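PDB 3WXB: uncharacterized protein from Gallus gallus, which catalyses the NAD(P)H-dependent reduction of carbonyl compounds, as a Rossmann-fold member of the short-chain dehydrogenase/reductase family. Local coordinates for residues 132-135 with 136-140; 149-152 with 153-156. All coordinates share one frame; numbering follows the deposited sequence.

Interaction 1: 132-135 with 136-140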
ATOM      1  N   ASP A 132      13.422  -6.798  -1.488  1.00 29.72           N
ATOM      2  CA  ASP A 132      12.243  -7.265  -2.237  1.00 29.56           C
ATOM      3  C   ASP A 132      11.025  -6.389  -1.939  1.00 31.94           C
ATOM      4  O   ASP A 132      10.354  -5.948  -2.875  1.00 29.89           O
ATOM      5  CB  ASP A 132      11.961  -8.745  -2.015  1.00 35.14           C
ATOM      6  CG  ASP A 132      13.070  -9.632  -2.605  1.00 45.64           C
ATOM      7  OD1 ASP A 132      13.367  -9.459  -3.814  1.00 44.36           O
ATOM      8  OD2 ASP A 132      13.702 -10.421  -1.840  1.00 44.01           O
ATOM      9  N   MET A 133      10.810  -6.040  -0.672  1.00 28.34           N
ATOM     10  CA  MET A 133       9.681  -5.122  -0.322  1.00 30.37           C
ATOM     11  C   MET A 133       9.799  -3.771  -1.013  1.00 30.27           C
ATOM     12  O   MET A 133       8.832  -3.228  -1.577  1.00 24.16           O
ATOM     13  CB  MET A 133       9.549  -4.909   1.173  1.00 24.19           C
ATOM     14  CG  MET A 133       9.149  -6.141   1.894  1.00 27.16           C
ATOM     15  SD  MET A 133       7.365  -6.514   1.874  1.00 31.34           S
ATOM     16  CE  MET A 133       6.788  -5.147   2.873  1.00 26.77           C
ATOM     17  N   SER A 134      10.988  -3.189  -0.944  1.00 25.26           N
ATOM     18  CA  SER A 134      11.241  -1.928  -1.565  1.00 24.99           C
ATOM     19  C   SER A 134      11.194  -1.927  -3.109  1.00 25.29           C
ATOM     20  O   SER A 134      10.628  -0.997  -3.766  1.00 29.32           O
ATOM     21  CB  SER A 134      12.569  -1.373  -0.992  1.00 28.19           C
ATOM     22  OG  SER A 134      12.723  -0.026  -1.392  1.00 37.73           O
ATOM     23  N   GLU A 135      11.728  -2.953  -3.742  1.00 28.08           N
ATOM     24  CA  GLU A 135      11.704  -2.972  -5.195  1.00 29.06           C
ATOM     25  C   GLU A 135      10.288  -3.149  -5.801  1.00 26.73           C
ATOM     26  O   GLU A 135       9.969  -2.564  -6.847  1.00 25.90           O
ATOM     27  CB  GLU A 135      12.640  -4.042  -5.747  1.00 29.31           C
ATOM     28  CG  GLU A 135      14.140  -3.567  -5.560  1.00 33.35           C
ATOM     29  CD  GLU A 135      15.157  -4.581  -6.020  1.00 34.38           C
ATOM     30  OE1 GLU A 135      14.784  -5.715  -6.339  1.00 35.65           O
ATOM     31  OE2 GLU A 135      16.352  -4.205  -6.058  1.00 38.40           O
ATOM     32  N   VAL A 136       9.516  -4.014  -5.181  1.00 26.11           N
ATOM     33  CA  VAL A 136       8.161  -4.352  -5.664  1.00 26.13           C
ATOM     34  C   VAL A 136       7.285  -3.123  -5.446  1.00 24.26           C
ATOM     35  O   VAL A 136       6.494  -2.745  -6.312  1.00 24.71           O
ATOM     36  CB  VAL A 136       7.570  -5.620  -4.935  1.00 25.50           C
ATOM     37  CG1 VAL A 136       6.086  -5.917  -5.396  1.00 25.39           C
ATOM     38  CG2 VAL A 136       8.419  -6.905  -5.264  1.00 23.07           C
ATOM     39  N   TYR A 137       7.498  -2.434  -4.334  1.00 23.57           N
ATOM     40  CA  TYR A 137       6.838  -1.137  -4.090  1.00 25.99           C
ATOM     41  C   TYR A 137       7.187  -0.039  -5.096  1.00 30.39           C
ATOM     42  O   TYR A 137       6.302   0.715  -5.602  1.00 23.53           O
ATOM     43  CB  TYR A 137       7.179  -0.612  -2.725  1.00 19.84           C
ATOM     44  CG  TYR A 137       6.297   0.523  -2.234  1.00 21.60           C
ATOM     45  CD1 TYR A 137       6.816   1.821  -2.042  1.00 20.98           C
ATOM     46  CD2 TYR A 137       4.918   0.293  -1.963  1.00 24.24           C
ATOM     47  CE1 TYR A 137       6.012   2.875  -1.574  1.00 20.45           C
ATOM     48  CE2 TYR A 137       4.109   1.304  -1.488  1.00 28.66           C
ATOM     49  CZ  TYR A 137       4.641   2.586  -1.307  1.00 25.31           C
ATOM     50  OH  TYR A 137       3.829   3.557  -0.836  1.00 28.45           O
ATOM     51  N   THR A 138       8.482   0.107  -5.369  1.00 27.12           N
ATOM     52  CA  THR A 138       8.787   1.121  -6.341  1.00 26.73           C
ATOM     53  C   THR A 138       8.212   0.851  -7.738  1.00 21.09           C
ATOM     54  O   THR A 138       7.751   1.765  -8.387  1.00 25.05           O
ATOM     55  CB  THR A 138      10.255   1.719  -6.321  1.00 26.63           C
ATOM     56  OG1 THR A 138      10.886   1.586  -7.590  1.00 35.00           O
ATOM     57  CG2 THR A 138      11.028   1.318  -5.184  1.00 20.65           C
ATOM     58  N   THR A 139       8.230  -0.386  -8.186  1.00 22.46           N
ATOM     59  CA  THR A 139       7.647  -0.752  -9.490  1.00 24.15           C
ATOM     60  C   THR A 139       6.071  -0.677  -9.516  1.00 27.61           C
ATOM     61  O   THR A 139       5.460  -0.183 -10.487  1.00 24.00           O
ATOM     62  CB  THR A 139       7.987  -2.210  -9.835  1.00 27.13           C
ATOM     63  OG1 THR A 139       9.422  -2.368  -9.848  1.00 32.51           O
ATOM     64  CG2 THR A 139       7.433  -2.616 -11.197  1.00 25.85           C
ATOM     65  N   ASN A 140       5.453  -1.206  -8.467  1.00 23.02           N
ATOM     66  CA  ASN A 140       3.980  -1.348  -8.441  1.00 21.83           C
ATOM     67  C   ASN A 140       3.239  -0.146  -7.957  1.00 21.98           C
ATOM     68  O   ASN A 140       2.034   0.026  -8.229  1.00 23.08           O
ATOM     69  CB  ASN A 140       3.590  -2.593  -7.616  1.00 20.53           C
ATOM     70  CG  ASN A 140       3.956  -3.885  -8.315  1.00 21.77           C
ATOM     71  OD1 ASN A 140       4.546  -3.875  -9.424  1.00 27.26           O
ATOM     72  ND2 ASN A 140       3.605  -5.017  -7.707  1.00 19.75           N
TER
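The carbonyl oxygen of Glu135 takes the backbone N-H of Thr139, N to O 3.1 Å, in a bond bent only slightly at the hydrogen (164°) whose donor is tilted 30° from the carbonyl plane. The hydroxyl of the same threonine comes up to this oxygen too, OG1 to O 3.1 Å, although its proton has a second possible acceptor. What brings the hydroxyl back over the preceding turn is the Thr139 chi1 of -58°, which sets OG1 beside its own backbone N and opposite the carbonyl carbon. Three and two residues earlier in the chain, Val136 N reaches Asp132 O at 3.1 Å and Tyr137 N reaches Met133 O at 3.2 Å, both ordinary i to i+4 helix bonds. Val136 also lays a methyl against the first of these acceptors, CG2 to Asp132 O 3.2 Å. On Tyr137 it is CB that touches the preceding turn, 3.3 Å from Met133 O; the ring leads away and stacks on Tyr137 of the second subunit, where Met133 packs on Ile142 of that subunit. The two acids find their partners outside the turn: Glu135 OE1 and Asp132 OD1 both form salt bridges to Arg121, Glu135 OE1 has Lys131 as a further partner, and Asp132 OD2 is hydrogen-bonded to Thr129. One face of this turn therefore meets the other subunit, while the side chain of Thr139, on the cofactor side, lies about 4 Å from the bound NADPH, close to Gly118 and the side chain of Val88. Regular alpha-helical bonding near the start of helix 130-160, widening to a pi-type turn at 138-140, thus borders the NADPH pocket of a Rossmann-fold short-chain dehydrogenase/reductase.

Interaction 2: 149-152 with 153-156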
ATOM      1  N   GLN A 149       2.140  11.752 -12.467  1.00 24.61           N
ATOM      2  CA  GLN A 149       2.633  13.132 -12.340  1.00 28.03           C
ATOM      3  C   GLN A 149       3.198  13.610 -13.692  1.00 31.71           C
ATOM      4  O   GLN A 149       2.937  14.735 -14.112  1.00 31.28           O
ATOM      5  CB  GLN A 149       3.739  13.268 -11.301  1.00 33.31           C
ATOM      6  CG  GLN A 149       3.299  13.315  -9.860  1.00 34.60           C
ATOM      7  CD  GLN A 149       4.504  13.137  -8.906  1.00 35.49           C
ATOM      8  OE1 GLN A 149       5.556  12.679  -9.315  1.00 34.13           O
ATOM      9  NE2 GLN A 149       4.312  13.468  -7.634  1.00 27.93           N
ATOM     10  N   ALA A 150       3.987  12.764 -14.352  1.00 28.11           N
ATOM     11  CA  ALA A 150       4.668  13.187 -15.572  1.00 29.92           C
ATOM     12  C   ALA A 150       3.678  13.351 -16.751  1.00 30.18           C
ATOM     13  O   ALA A 150       3.875  14.201 -17.634  1.00 29.40           O
ATOM     14  CB  ALA A 150       5.800  12.203 -15.917  1.00 31.23           C
ATOM     15  N   PHE A 151       2.598  12.557 -16.765  1.00 26.39           N
ATOM     16  CA  PHE A 151       1.621  12.692 -17.815  1.00 26.55           C
ATOM     17  C   PHE A 151       0.483  13.688 -17.451  1.00 30.81           C
ATOM     18  O   PHE A 151      -0.383  13.994 -18.287  1.00 31.94           O
ATOM     19  CB  PHE A 151       1.133  11.301 -18.287  1.00 26.90           C
ATOM     20  CG  PHE A 151       2.133  10.608 -19.132  1.00 29.31           C
ATOM     21  CD1 PHE A 151       2.271  10.940 -20.492  1.00 29.17           C
ATOM     22  CD2 PHE A 151       3.036   9.705 -18.579  1.00 32.72           C
ATOM     23  CE1 PHE A 151       3.239  10.308 -21.294  1.00 29.99           C
ATOM     24  CE2 PHE A 151       4.003   9.095 -19.343  1.00 28.76           C
ATOM     25  CZ  PHE A 151       4.128   9.397 -20.698  1.00 32.69           C
ATOM     26  N   LEU A 152       0.498  14.201 -16.222  1.00 28.26           N
ATOM     27  CA  LEU A 152      -0.584  15.097 -15.765  1.00 32.82           C
ATOM     28  C   LEU A 152      -0.896  16.275 -16.741  1.00 33.17           C
ATOM     29  O   LEU A 152      -2.072  16.582 -16.967  1.00 31.24           O
ATOM     30  CB  LEU A 152      -0.296  15.672 -14.386  1.00 29.10           C
ATOM     31  CG  LEU A 152      -1.472  15.821 -13.369  1.00 39.94           C
ATOM     32  CD1 LEU A 152      -1.357  17.028 -12.498  1.00 34.82           C
ATOM     33  CD2 LEU A 152      -2.874  15.733 -13.921  1.00 36.63           C
ATOM     34  N   PRO A 153       0.149  16.946 -17.282  1.00 34.19           N
ATOM     35  CA  PRO A 153      -0.105  18.081 -18.174  1.00 35.19           C
ATOM     36  C   PRO A 153      -0.937  17.642 -19.357  1.00 33.84           C
ATOM     37  O   PRO A 153      -1.862  18.352 -19.736  1.00 35.82           O
ATOM     38  CB  PRO A 153       1.318  18.477 -18.645  1.00 33.98           C
ATOM     39  CG  PRO A 153       2.164  18.223 -17.387  1.00 36.40           C
ATOM     40  CD  PRO A 153       1.589  16.847 -16.943  1.00 33.45           C
ATOM     41  N   MET A 154      -0.616  16.482 -19.918  1.00 28.88           N
ATOM     42  CA  MET A 154      -1.316  15.965 -21.082  1.00 30.25           C
ATOM     43  C   MET A 154      -2.708  15.391 -20.818  1.00 31.54           C
ATOM     44  O   MET A 154      -3.609  15.545 -21.652  1.00 29.92           O
ATOM     45  CB  MET A 154      -0.476  14.924 -21.785  1.00 28.64           C
ATOM     46  CG  MET A 154       0.779  15.543 -22.466  1.00 32.56           C
ATOM     47  SD  MET A 154       1.954  14.241 -22.824  1.00 44.30           S
ATOM     48  CE  MET A 154       2.985  14.432 -21.386  1.00 38.18           C
ATOM     49  N   LEU A 155      -2.866  14.734 -19.672  1.00 28.30           N
ATOM     50  CA  LEU A 155      -4.195  14.353 -19.161  1.00 28.25           C
ATOM     51  C   LEU A 155      -5.125  15.578 -18.960  1.00 28.29           C
ATOM     52  O   LEU A 155      -6.313  15.541 -19.307  1.00 28.27           O
ATOM     53  CB  LEU A 155      -4.016  13.619 -17.835  1.00 22.18           C
ATOM     54  CG  LEU A 155      -3.448  12.207 -18.060  1.00 28.74           C
ATOM     55  CD1 LEU A 155      -2.811  11.566 -16.781  1.00 23.46           C
ATOM     56  CD2 LEU A 155      -4.530  11.290 -18.663  1.00 22.76           C
ATOM     57  N   LYS A 156      -4.574  16.628 -18.371  1.00 25.10           N
ATOM     58  CA  LYS A 156      -5.299  17.853 -18.125  1.00 30.68           C
ATOM     59  C   LYS A 156      -5.671  18.532 -19.420  1.00 31.83           C
ATOM     60  O   LYS A 156      -6.714  19.170 -19.490  1.00 30.37           O
ATOM     61  CB  LYS A 156      -4.440  18.831 -17.365  1.00 31.09           C
ATOM     62  CG  LYS A 156      -4.334  18.579 -15.871  1.00 33.63           C
ATOM     63  CD  LYS A 156      -3.489  19.750 -15.297  1.00 36.86           C
ATOM     64  CE  LYS A 156      -3.207  19.541 -13.837  1.00 42.21           C
ATOM     65  NZ  LYS A 156      -2.368  20.690 -13.375  1.00 50.88           N
TER
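Phe151 O accepts the backbone N-H of Leu155 at 2.9 Å, nearly straight at 174°, across the proline kink in helix 130-160 of the Rossmann fold. Lys156 N follows suit one residue on, giving its hydrogen to Leu152 O at 2.9 Å. Pro153 has no N-H to offer the turn before it; its CD instead sits 3.6 Å from Ala150 O. The backbone of Met154 is hydrogen-bonded to Leu110. Gln149 NE2 is satisfied across the dimer, bonding to Ile125 O and Glu128 O of the second subunit. Across the kink, Met154 bends at chi3 (-97°) to bring its methyl obliquely to the Phe151 ring, Met154 CE to Phe151 CD1 3.7 Å. Its sulfur, SD, lies 5.3 Å from the centroid of that ring, a Met-aromatic contact. Phe151 and Met154 also pack on helix 91-105, through Val101 and Leu105. The extended Lys156 chain crosses the isobutyl group of Leu152, and its aliphatic part also shields Leu152 O. With alanine in place of Lys156 the chain beyond CB is gone, and the isobutyl group of Leu152, having lost that apolar cover, is likely to be freer to turn. The fit is tight near the end of the lysine chain, where Lys156 CE lies 3.4 Å from Leu152 CD1.

Interactions 1 and 2 lie in series on helix 130-160, their centres 24 Å apart and their nearest atoms about 11 Å apart, so they do not touch. Interaction 1 stands at the cofactor end: the Thr139 side chain is about 4 Å from bound NADPH, against about 12 Å for the side chain of Phe151 in interaction 2. Both take part in the subunit interface, residues 132-140 through tyrosine stacking and close packing, residues 149-156 through an amide and a leucine. The helix thus runs from a stretch beside the pocket to a kinked one against helix 91-105, meeting the partner chain at both.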